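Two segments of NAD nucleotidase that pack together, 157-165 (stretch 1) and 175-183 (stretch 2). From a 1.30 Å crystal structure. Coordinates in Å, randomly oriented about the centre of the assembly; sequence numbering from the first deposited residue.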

# COMPACT_ATOMS: atom_id res chain seq x y z
N GLY A 157 -8.24 14.62 6.44
CA GLY A 157 -7.03 15.24 5.94
C GLY A 157 -6.11 14.23 5.28
O GLY A 157 -6.13 13.05 5.65
N LEU A 158 -5.27 14.67 4.35
CA LEU A 158 -4.36 13.76 3.65
C LEU A 158 -3.13 14.50 3.12
O LEU A 158 -3.26 15.62 2.63
N ASP A 159 -1.97 13.84 3.19
CA ASP A 159 -0.72 14.42 2.68
C ASP A 159 -0.12 13.58 1.57
O ASP A 159 -0.40 12.38 1.45
N THR A 160 0.68 14.23 0.74
CA THR A 160 1.51 13.52 -0.22
C THR A 160 2.60 12.73 0.52
O THR A 160 3.19 13.23 1.49
N VAL A 161 2.84 11.49 0.11
CA VAL A 161 3.73 10.58 0.84
C VAL A 161 5.18 10.64 0.37
O VAL A 161 6.05 11.14 1.09
N ASN A 162 5.46 10.11 -0.82
CA ASN A 162 6.84 10.01 -1.30
C ASN A 162 7.56 11.36 -1.31
O ASN A 162 8.71 11.47 -0.89
N LYS A 163 6.88 12.40 -1.79
CA LYS A 163 7.49 13.72 -1.87
C LYS A 163 7.91 14.23 -0.48
O LYS A 163 8.98 14.84 -0.33
N THR A 164 7.09 13.99 0.53
CA THR A 164 7.39 14.42 1.89
C THR A 164 8.54 13.61 2.48
O THR A 164 9.51 14.17 3.01
N VAL A 165 8.44 12.29 2.38
CA VAL A 165 9.46 11.40 2.93
C VAL A 165 10.82 11.63 2.27
O VAL A 165 11.85 11.69 2.96
N LYS A 175 4.97 8.13 10.87
CA LYS A 175 4.70 7.09 9.89
C LYS A 175 3.72 7.57 8.81
O LYS A 175 2.74 8.26 9.11
N PHE A 176 4.02 7.22 7.57
CA PHE A 176 3.20 7.63 6.42
C PHE A 176 2.51 6.42 5.79
O PHE A 176 3.09 5.34 5.71
N TYR A 177 1.29 6.63 5.31
CA TYR A 177 0.48 5.58 4.68
C TYR A 177 -0.04 6.01 3.31
O TYR A 177 -0.29 7.19 3.05
N ASP A 178 -0.19 5.02 2.43
CA ASP A 178 -0.63 5.24 1.06
C ASP A 178 -1.86 6.13 0.97
O ASP A 178 -2.84 5.94 1.70
N GLU A 179 -1.80 7.10 0.05
CA GLU A 179 -2.89 8.06 -0.14
C GLU A 179 -4.22 7.40 -0.52
O GLU A 179 -5.25 7.68 0.10
N ILE A 180 -4.21 6.57 -1.56
CA ILE A 180 -5.44 5.91 -2.01
C ILE A 180 -6.02 4.98 -0.94
O ILE A 180 -7.21 5.05 -0.63
N ALA A 181 -5.19 4.12 -0.36
CA ALA A 181 -5.70 3.21 0.66
C ALA A 181 -6.27 3.97 1.85
O ALA A 181 -7.34 3.65 2.36
N THR A 182 -5.55 4.98 2.31
CA THR A 182 -6.04 5.73 3.46
C THR A 182 -7.38 6.39 3.17
O THR A 182 -8.29 6.36 3.99
N ALA A 183 -7.47 7.04 2.01
CA ALA A 183 -8.73 7.68 1.62
C ALA A 183 -9.89 6.69 1.62
O ALA A 183 -10.95 6.98 2.18

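The two stretches meet in a small, mixed contact, burying 474 Å² in all, in which Phe176 and Leu158 supply apolar packing and the buried carboxylate of Glu179 serves as the polar hub. Strand 157-159 runs nearly antiparallel to helix 179-183, their axes approaching to 9.4 Å.

Leu158 (chi1 t, chi2 p) points toward this helix and spreads its methyls over it: CD2 lies 3.8 Å from Glu179 O, and CD1 lies 3.8 Å from Thr182 CG2. Thr182, in the m rotamer, turns its hydroxyl back to its own stretch, where OG1 donates to Asp178 O at 2.8 Å, leaving the methyl for Leu158.

Glu179 starts out sideways, but its chain (chi1 m, chi2 94°, between wells) brings the carboxylate nearer to stretch 1. Its CG passes 3.5 Å from Asp159 O, and OE2 accepts a hydrogen bond from Val161 N at 2.9 Å. Two waters also donate to this oxygen. Water 2, 2.7 Å from Glu179 OE2, accepts from Asn162 N at 3.0 Å, so the carboxylate reaches two successive backbone amides, one directly and one through water. Water 1, 2.9 Å from Glu179 OE2, makes a weak bond to Thr160 OG1 at 3.3 Å.

Val161 (t) points toward stretch 2, with CG2 3.2 Å from Tyr177 O, a tight approach, and CG1 3.9 Å from Phe176 CB. Phe176 (m, chi2 76°) has the largest covered area of any residue here. Val165, also t, places CG2 over one face of its ring, 3.7 Å from Phe176 CD1, in a CH-pi contact. Thr164 (m) approaches obliquely, its CG2 3.6 Å from Phe176 CZ, while its OG1 donates to Thr160 O at 2.8 Å; the hydroxyl is thus satisfied within its own stretch as the methyl meets the ring.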

# COMPACT_ATOMS: atom_id res chain seq x y z
CB LEU A 158 -5.10 13.09 2.47
CG LEU A 158 -4.59 11.73 1.97
CD1 LEU A 158 -4.91 10.62 2.96
CD2 LEU A 158 -5.19 11.40 0.60
CB ASP A 159 0.29 14.52 3.82
CG ASP A 159 1.30 15.68 3.67
OD1 ASP A 159 1.42 16.30 2.59
OD2 ASP A 159 1.99 15.96 4.68
CB THR A 160 2.09 14.50 -1.25
OG1 THR A 160 2.75 13.75 -2.29
CG2 THR A 160 3.05 15.54 -0.62
CB VAL A 161 3.19 9.13 0.85
CG1 VAL A 161 4.21 8.20 1.48
CG2 VAL A 161 1.86 9.07 1.60
CB ASN A 162 6.90 9.38 -2.70
CG ASN A 162 6.48 7.92 -2.72
OD1 ASN A 162 6.50 7.24 -1.69
ND2 ASN A 162 6.12 7.44 -3.89
CB LYS A 163 6.52 14.71 -2.54
CG LYS A 163 7.09 16.11 -2.67
CD LYS A 163 6.13 17.03 -3.41
CE LYS A 163 6.00 16.67 -4.88
NZ LYS A 163 5.26 17.73 -5.64
CB THR A 164 6.15 14.34 2.81
OG1 THR A 164 5.09 15.11 2.23
CG2 THR A 164 6.46 14.90 4.20
CB VAL A 165 9.02 9.92 2.79
CG1 VAL A 165 10.18 8.96 3.10
CG2 VAL A 165 7.84 9.64 3.69
CB LYS A 175 4.18 5.83 10.59
CG LYS A 175 5.26 4.86 11.11
CD LYS A 175 6.27 5.53 12.02
CE LYS A 175 7.25 4.51 12.60
NZ LYS A 175 6.63 3.60 13.63
CB PHE A 176 4.08 8.29 5.36
CG PHE A 176 4.60 9.65 5.74
CD1 PHE A 176 5.65 9.80 6.64
CD2 PHE A 176 4.03 10.80 5.19
CE1 PHE A 176 6.12 11.06 6.99
CE2 PHE A 176 4.50 12.06 5.54
CZ PHE A 176 5.54 12.19 6.44
CB TYR A 177 -0.64 5.15 5.63
CG TYR A 177 -0.04 4.52 6.87
CD1 TYR A 177 0.29 3.16 6.89
CD2 TYR A 177 0.28 5.28 7.99
CE1 TYR A 177 0.88 2.59 8.00
CE2 TYR A 177 0.87 4.71 9.10
CZ TYR A 177 1.18 3.37 9.11
OH TYR A 177 1.79 2.82 10.22
CB ASP A 178 -0.93 3.90 0.39
CG ASP A 178 -1.33 4.05 -1.05
OD1 ASP A 178 -0.46 4.40 -1.88
OD2 ASP A 178 -2.51 3.80 -1.36
CB GLU A 179 -2.52 9.11 -1.20
CG GLU A 179 -1.27 9.97 -0.91
CD GLU A 179 0.02 9.42 -1.52
OE1 GLU A 179 0.11 8.18 -1.75
OE2 GLU A 179 0.95 10.24 -1.77
CB ILE A 180 -5.21 5.13 -3.33
CG1 ILE A 180 -4.95 6.13 -4.47
CG2 ILE A 180 -6.38 4.20 -3.65
CD1 ILE A 180 -4.50 5.50 -5.77
CB ALA A 181 -4.63 2.22 1.11
CB THR A 182 -5.01 6.78 3.97
OG1 THR A 182 -3.80 6.11 4.36
CG2 THR A 182 -5.59 7.58 5.14
CB ALA A 183 -8.59 8.37 0.26
O HOH W 1 0.58 11.95 -4.03
O HOH W 2 3.33 9.43 -2.80